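DNA polymerase (Pyrobaculum calidifontis, PDB 5MDN) probably catalyses the template-directed addition of deoxyribonucleotides to a growing DNA strand, as a family B DNA polymerase. Local coordinates at residues A[208-220]-A[240-253]. Sequence-based numbering, arbitrary orientation.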
loop_
_atom_site.group_PDB
_atom_site.type_symbol
_atom_site.label_atom_id
_atom_site.label_comp_id
_atom_site.label_asym_id
_atom_site.label_seq_id
_atom_site.Cartn_x
_atom_site.Cartn_y
_atom_site.Cartn_z
ATOM N N ASP A 208 26.076 20.366 -4.504
ATOM C CA ASP A 208 25.671 19.162 -3.793
ATOM C C ASP A 208 26.407 17.932 -4.315
ATOM O O ASP A 208 25.843 16.838 -4.406
ATOM C CB ASP A 208 24.163 18.965 -3.879
ATOM C CG ASP A 208 23.642 19.070 -5.291
ATOM O OD1 ASP A 208 24.167 19.907 -6.056
ATOM O OD2 ASP A 208 22.700 18.323 -5.632
ATOM N N ARG A 209 27.678 18.101 -4.685
ATOM C CA ARG A 209 28.493 16.948 -5.054
ATOM C C ARG A 209 28.931 16.161 -3.825
ATOM O O ARG A 209 28.952 14.926 -3.853
ATOM C CB ARG A 209 29.724 17.392 -5.841
ATOM C CG ARG A 209 29.445 18.065 -7.170
ATOM C CD ARG A 209 30.749 18.506 -7.824
ATOM N NE ARG A 209 30.593 18.876 -9.227
ATOM C CZ ARG A 209 30.762 18.037 -10.244
ATOM N NH1 ARG A 209 31.097 16.774 -10.016
ATOM N NH2 ARG A 209 30.605 18.464 -11.490
ATOM N N ARG A 210 29.295 16.864 -2.748
ATOM C CA ARG A 210 29.759 16.200 -1.533
ATOM C C ARG A 210 28.701 15.287 -0.922
ATOM O O ARG A 210 29.046 14.268 -0.313
ATOM C CB ARG A 210 30.199 17.240 -0.500
ATOM C CG ARG A 210 29.152 18.306 -0.189
ATOM C CD ARG A 210 29.731 19.441 0.656
ATOM N NE ARG A 210 30.032 19.000 2.020
ATOM C CZ ARG A 210 30.641 19.745 2.938
ATOM N NH1 ARG A 210 31.026 20.981 2.648
ATOM N NH2 ARG A 210 30.869 19.247 4.148
ATOM N N VAL A 211 27.417 15.630 -1.062
ATOM C CA VAL A 211 26.367 14.885 -0.371
ATOM C C VAL A 211 26.007 13.612 -1.132
ATOM O O VAL A 211 25.871 12.538 -0.534
ATOM C CB VAL A 211 25.137 15.782 -0.138
ATOM C CG1 VAL A 211 24.731 16.492 -1.416
ATOM C CG2 VAL A 211 23.976 14.962 0.396
ATOM N N ILE A 212 25.847 13.701 -2.455
ATOM C CA ILE A 212 25.568 12.500 -3.239
ATOM C C ILE A 212 26.743 11.535 -3.157
ATOM O O ILE A 212 26.561 10.317 -3.035
ATOM C CB ILE A 212 25.232 12.867 -4.697
ATOM C CG1 ILE A 212 23.934 13.672 -4.762
ATOM C CG2 ILE A 212 25.112 11.611 -5.555
ATOM C CD1 ILE A 212 23.584 14.156 -6.157
ATOM N N ARG A 213 27.966 12.064 -3.218
ATOM C CA ARG A 213 29.147 11.233 -3.019
ATOM C C ARG A 213 29.145 10.601 -1.632
ATOM O O ARG A 213 29.476 9.420 -1.477
ATOM C CB ARG A 213 30.408 12.071 -3.222
ATOM C CG ARG A 213 31.687 11.263 -3.295
ATOM C CD ARG A 213 31.701 10.396 -4.545
ATOM N NE ARG A 213 31.455 8.988 -4.261
ATOM C CZ ARG A 213 30.937 8.133 -5.137
ATOM N NH1 ARG A 213 30.612 8.544 -6.355
ATOM N NH2 ARG A 213 30.749 6.866 -4.797
ATOM N N GLY A 214 28.774 11.377 -0.610
ATOM C CA GLY A 214 28.745 10.844 0.743
ATOM C C GLY A 214 27.674 9.787 0.941
ATOM O O GLY A 214 27.897 8.788 1.631
ATOM N N PHE A 215 26.492 10.000 0.356
ATOM C CA PHE A 215 25.427 9.004 0.443
ATOM C C PHE A 215 25.853 7.688 -0.200
ATOM O O PHE A 215 25.704 6.615 0.396
ATOM C CB PHE A 215 24.153 9.538 -0.210
ATOM C CG PHE A 215 22.999 8.576 -0.169
ATOM C CD1 PHE A 215 22.635 7.956 1.016
ATOM C CD2 PHE A 215 22.272 8.298 -1.315
ATOM C CE1 PHE A 215 21.570 7.071 1.054
ATOM C CE2 PHE A 215 21.209 7.415 -1.284
ATOM C CZ PHE A 215 20.857 6.801 -0.098
ATOM N N VAL A 216 26.374 7.754 -1.428
ATOM C CA VAL A 216 26.776 6.543 -2.143
ATOM C C VAL A 216 27.865 5.805 -1.372
ATOM O O VAL A 216 27.812 4.581 -1.206
ATOM C CB VAL A 216 27.228 6.889 -3.573
ATOM C CG1 VAL A 216 27.791 5.659 -4.258
ATOM C CG2 VAL A 216 26.067 7.456 -4.372
ATOM N N ASP A 217 28.871 6.540 -0.889
ATOM C CA ASP A 217 29.958 5.905 -0.148
ATOM C C ASP A 217 29.456 5.262 1.139
ATOM O O ASP A 217 29.940 4.195 1.534
ATOM C CB ASP A 217 31.059 6.923 0.151
ATOM C CG ASP A 217 31.920 7.222 -1.059
ATOM O OD1 ASP A 217 32.154 6.291 -1.860
ATOM O OD2 ASP A 217 32.369 8.379 -1.207
ATOM N N PHE A 218 28.490 5.895 1.811
ATOM C CA PHE A 218 27.974 5.327 3.054
ATOM C C PHE A 218 27.211 4.030 2.797
ATOM O O PHE A 218 27.362 3.059 3.547
ATOM C CB PHE A 218 27.084 6.339 3.775
ATOM C CG PHE A 218 26.742 5.941 5.186
ATOM C CD1 PHE A 218 27.561 6.311 6.241
ATOM C CD2 PHE A 218 25.608 5.193 5.458
ATOM C CE1 PHE A 218 27.255 5.947 7.538
ATOM C CE2 PHE A 218 25.297 4.825 6.754
ATOM C CZ PHE A 218 26.121 5.202 7.795
ATOM N N VAL A 219 26.373 4.004 1.757
ATOM C CA VAL A 219 25.633 2.788 1.429
ATOM C C VAL A 219 26.594 1.650 1.108
ATOM O O VAL A 219 26.411 0.515 1.564
ATOM C CB VAL A 219 24.655 3.052 0.268
ATOM C CG1 VAL A 219 24.010 1.753 -0.198
ATOM C CG2 VAL A 219 23.593 4.056 0.688
ATOM N N LYS A 220 27.638 1.938 0.330
ATOM C CA LYS A 220 28.641 0.921 0.033
ATOM C C LYS A 220 29.430 0.543 1.281
ATOM O O LYS A 220 29.831 -0.617 1.438
ATOM C CB LYS A 220 29.581 1.421 -1.065
ATOM C CG LYS A 220 28.904 1.690 -2.401
ATOM C CD LYS A 220 29.931 1.995 -3.478
ATOM C CE LYS A 220 30.718 3.250 -3.150
ATOM N NZ LYS A 220 31.628 3.642 -4.261
ATOM N N LEU A 240 16.985 11.994 -6.771
ATOM C CA LEU A 240 18.409 11.670 -6.719
ATOM C C LEU A 240 18.882 11.032 -8.021
ATOM O O LEU A 240 20.009 11.276 -8.464
ATOM C CB LEU A 240 18.705 10.753 -5.534
ATOM C CG LEU A 240 18.607 11.391 -4.149
ATOM C CD1 LEU A 240 18.416 10.327 -3.077
ATOM C CD2 LEU A 240 19.835 12.240 -3.860
ATOM N N SER A 241 18.039 10.202 -8.639
ATOM C CA SER A 241 18.394 9.600 -9.922
ATOM C C SER A 241 18.666 10.669 -10.974
ATOM O O SER A 241 19.699 10.642 -11.653
ATOM C CB SER A 241 17.282 8.658 -10.384
ATOM O OG SER A 241 17.501 8.221 -11.714
ATOM N N GLU A 242 17.741 11.616 -11.130
ATOM C CA GLU A 242 17.903 12.655 -12.139
ATOM C C GLU A 242 18.893 13.730 -11.702
ATOM O O GLU A 242 19.529 14.362 -12.553
ATOM C CB GLU A 242 16.544 13.274 -12.469
ATOM C CG GLU A 242 15.577 12.288 -13.112
ATOM C CD GLU A 242 14.185 12.860 -13.296
ATOM O OE1 GLU A 242 14.073 14.054 -13.646
ATOM O OE2 GLU A 242 13.203 12.113 -13.089
ATOM N N ARG A 243 19.037 13.958 -10.393
ATOM C CA ARG A 243 20.046 14.900 -9.917
ATOM C C ARG A 243 21.454 14.353 -10.125
ATOM O O ARG A 243 22.360 15.096 -10.521
ATOM C CB ARG A 243 19.815 15.227 -8.441
ATOM C CG ARG A 243 20.769 16.275 -7.873
ATOM C CD ARG A 243 20.621 17.602 -8.595
ATOM N NE ARG A 243 21.510 18.634 -8.071
ATOM C CZ ARG A 243 21.670 19.832 -8.628
ATOM N NH1 ARG A 243 20.999 20.149 -9.727
ATOM N NH2 ARG A 243 22.498 20.714 -8.085
ATOM N N ALA A 244 21.658 13.061 -9.853
ATOM C CA ALA A 244 22.982 12.467 -10.013
ATOM C C ALA A 244 23.443 12.498 -11.463
ATOM O O ALA A 244 24.649 12.543 -11.730
ATOM C CB ALA A 244 22.981 11.031 -9.490
ATOM N N LYS A 245 22.504 12.463 -12.409
ATOM C CA LYS A 245 22.864 12.588 -13.815
ATOM C C LYS A 245 23.331 14.003 -14.138
ATOM O O LYS A 245 24.345 14.194 -14.820
ATOM C CB LYS A 245 21.671 12.206 -14.692
ATOM C CG LYS A 245 21.253 10.748 -14.590
ATOM C CD LYS A 245 20.165 10.426 -15.609
ATOM C CE LYS A 245 19.570 9.041 -15.390
ATOM N NZ LYS A 245 20.579 7.960 -15.581
ATOM N N ALA A 246 22.591 15.007 -13.661
ATOM C CA ALA A 246 22.919 16.397 -13.962
ATOM C C ALA A 246 24.289 16.789 -13.418
ATOM O O ALA A 246 25.014 17.569 -14.047
ATOM C CB ALA A 246 21.836 17.320 -13.404
ATOM N N LEU A 247 24.665 16.259 -12.255
ATOM C CA LEU A 247 25.962 16.561 -11.662
ATOM C C LEU A 247 27.074 15.645 -12.153
ATOM O O LEU A 247 28.247 15.918 -11.874
ATOM C CB LEU A 247 25.881 16.484 -10.134
ATOM C CG LEU A 247 24.809 17.338 -9.452
ATOM C CD1 LEU A 247 25.037 17.359 -7.952
ATOM C CD2 LEU A 247 24.795 18.753 -10.017
ATOM N N GLY A 248 26.745 14.579 -12.877
ATOM C CA GLY A 248 27.750 13.654 -13.364
ATOM C C GLY A 248 28.476 12.883 -12.285
ATOM O O GLY A 248 29.642 12.519 -12.470
ATOM N N VAL A 249 27.819 12.620 -11.164
ATOM C CA VAL A 249 28.309 11.698 -10.147
ATOM C C VAL A 249 27.370 10.494 -10.120
ATOM O O VAL A 249 26.161 10.662 -9.911
ATOM C CB VAL A 249 28.420 12.368 -8.765
ATOM C CG1 VAL A 249 27.122 13.062 -8.368
ATOM C CG2 VAL A 249 28.834 11.344 -7.711
ATOM N N PRO A 250 27.863 9.280 -10.358
ATOM C CA PRO A 250 26.953 8.137 -10.507
ATOM C C PRO A 250 26.368 7.696 -9.173
ATOM O O PRO A 250 27.038 7.718 -8.138
ATOM C CB PRO A 250 27.848 7.052 -11.116
ATOM C CG PRO A 250 29.217 7.389 -10.631
ATOM C CD PRO A 250 29.274 8.896 -10.550
ATOM N N LEU A 251 25.099 7.295 -9.212
ATOM C CA LEU A 251 24.363 6.898 -8.011
ATOM C C LEU A 251 24.429 5.380 -7.832
ATOM O O LEU A 251 23.423 4.673 -7.833
ATOM C CB LEU A 251 22.920 7.388 -8.096
ATOM C CG LEU A 251 22.031 7.320 -6.851
ATOM C CD1 LEU A 251 22.682 8.022 -5.667
ATOM C CD2 LEU A 251 20.658 7.906 -7.140
ATOM N N ARG A 252 25.656 4.884 -7.685
ATOM C CA ARG A 252 25.929 3.446 -7.665
ATOM C C ARG A 252 25.765 2.939 -6.238
ATOM O O ARG A 252 26.714 2.907 -5.457
ATOM C CB ARG A 252 27.325 3.157 -8.199
ATOM C CG ARG A 252 27.540 3.561 -9.642
ATOM C CD ARG A 252 28.955 3.231 -10.077
ATOM N NE ARG A 252 29.948 3.876 -9.221
ATOM C CZ ARG A 252 30.652 3.242 -8.288
ATOM N NH1 ARG A 252 30.477 1.942 -8.097
ATOM N NH2 ARG A 252 31.532 3.905 -7.549
ATOM N N VAL A 253 24.544 2.530 -5.893
ATOM C CA VAL A 253 24.235 2.113 -4.532
ATOM C C VAL A 253 23.933 0.621 -4.403
ATOM O O VAL A 253 23.988 0.097 -3.280
ATOM C CB VAL A 253 23.076 2.941 -3.941
ATOM C CG1 VAL A 253 23.488 4.396 -3.791
ATOM C CG2 VAL A 253 21.838 2.815 -4.809
#
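Helix 209-220 crosses helix 240-247 near Ile212 and Ala244, the axes of these segments 11.0 Å apart at closest and their N-to-C directions 121° apart. Beyond the second helix, which ends in a Schellman motif at Gly248 with positive phi, the chain 249-253 follows the first helix onward until Val216 and Val253 bring their CA atoms within 5.6 Å.

At the start of helix 209-220, Asp208 and Arg243 form a side-on, two-pronged salt bridge. Arg243 NE gives its hydrogen to Asp208 OD2 at 2.7 Å, on the syn lone pair, while NH2 reaches OD1 of the same carboxylate; both bonds are nearly straight, and the two planes lie only 25° apart. Leu247 CD2 sits over the centre of one guanidinium face, and Leu247 CD1 lies beside the carboxylate. Asp208 OD2 also accepts from Val186 N and Arg243 NH1 donates to Pro181 O, so both members of the buried ion pair are also bonded to the backbone around the start of strand 186-193. A leucine in place of Arg243 would probably leave the Asp208 carboxylate buried without its countercharge and Pro181 O without this donor.

Next along, Ile212 is the main apolar wedge. With CG1 beside the backbone N (chi1 -65°), its CD1 touches both Arg243 CG and Leu247 CD1, each at 3.9 Å, while CG2 lies 3.7 Å from Val249 CG1. Val216 continues the row, its CG2 3.7 Å from Leu251 CD1, which also touches the edge of the Phe215 ring. Toward the more exposed side, Asp217 pairs with Arg213 and, at longer range, Lys220, probably easing the crowding of these cations with Arg252.

Within the RNase H-like exonuclease domain, helix 209-222 packs through Val211, Phe215 and Phe218 on strand 186-193, and Leu240 lies close to Asp236, a residue known to bind magnesium in this protein, though no ion is modelled on it here.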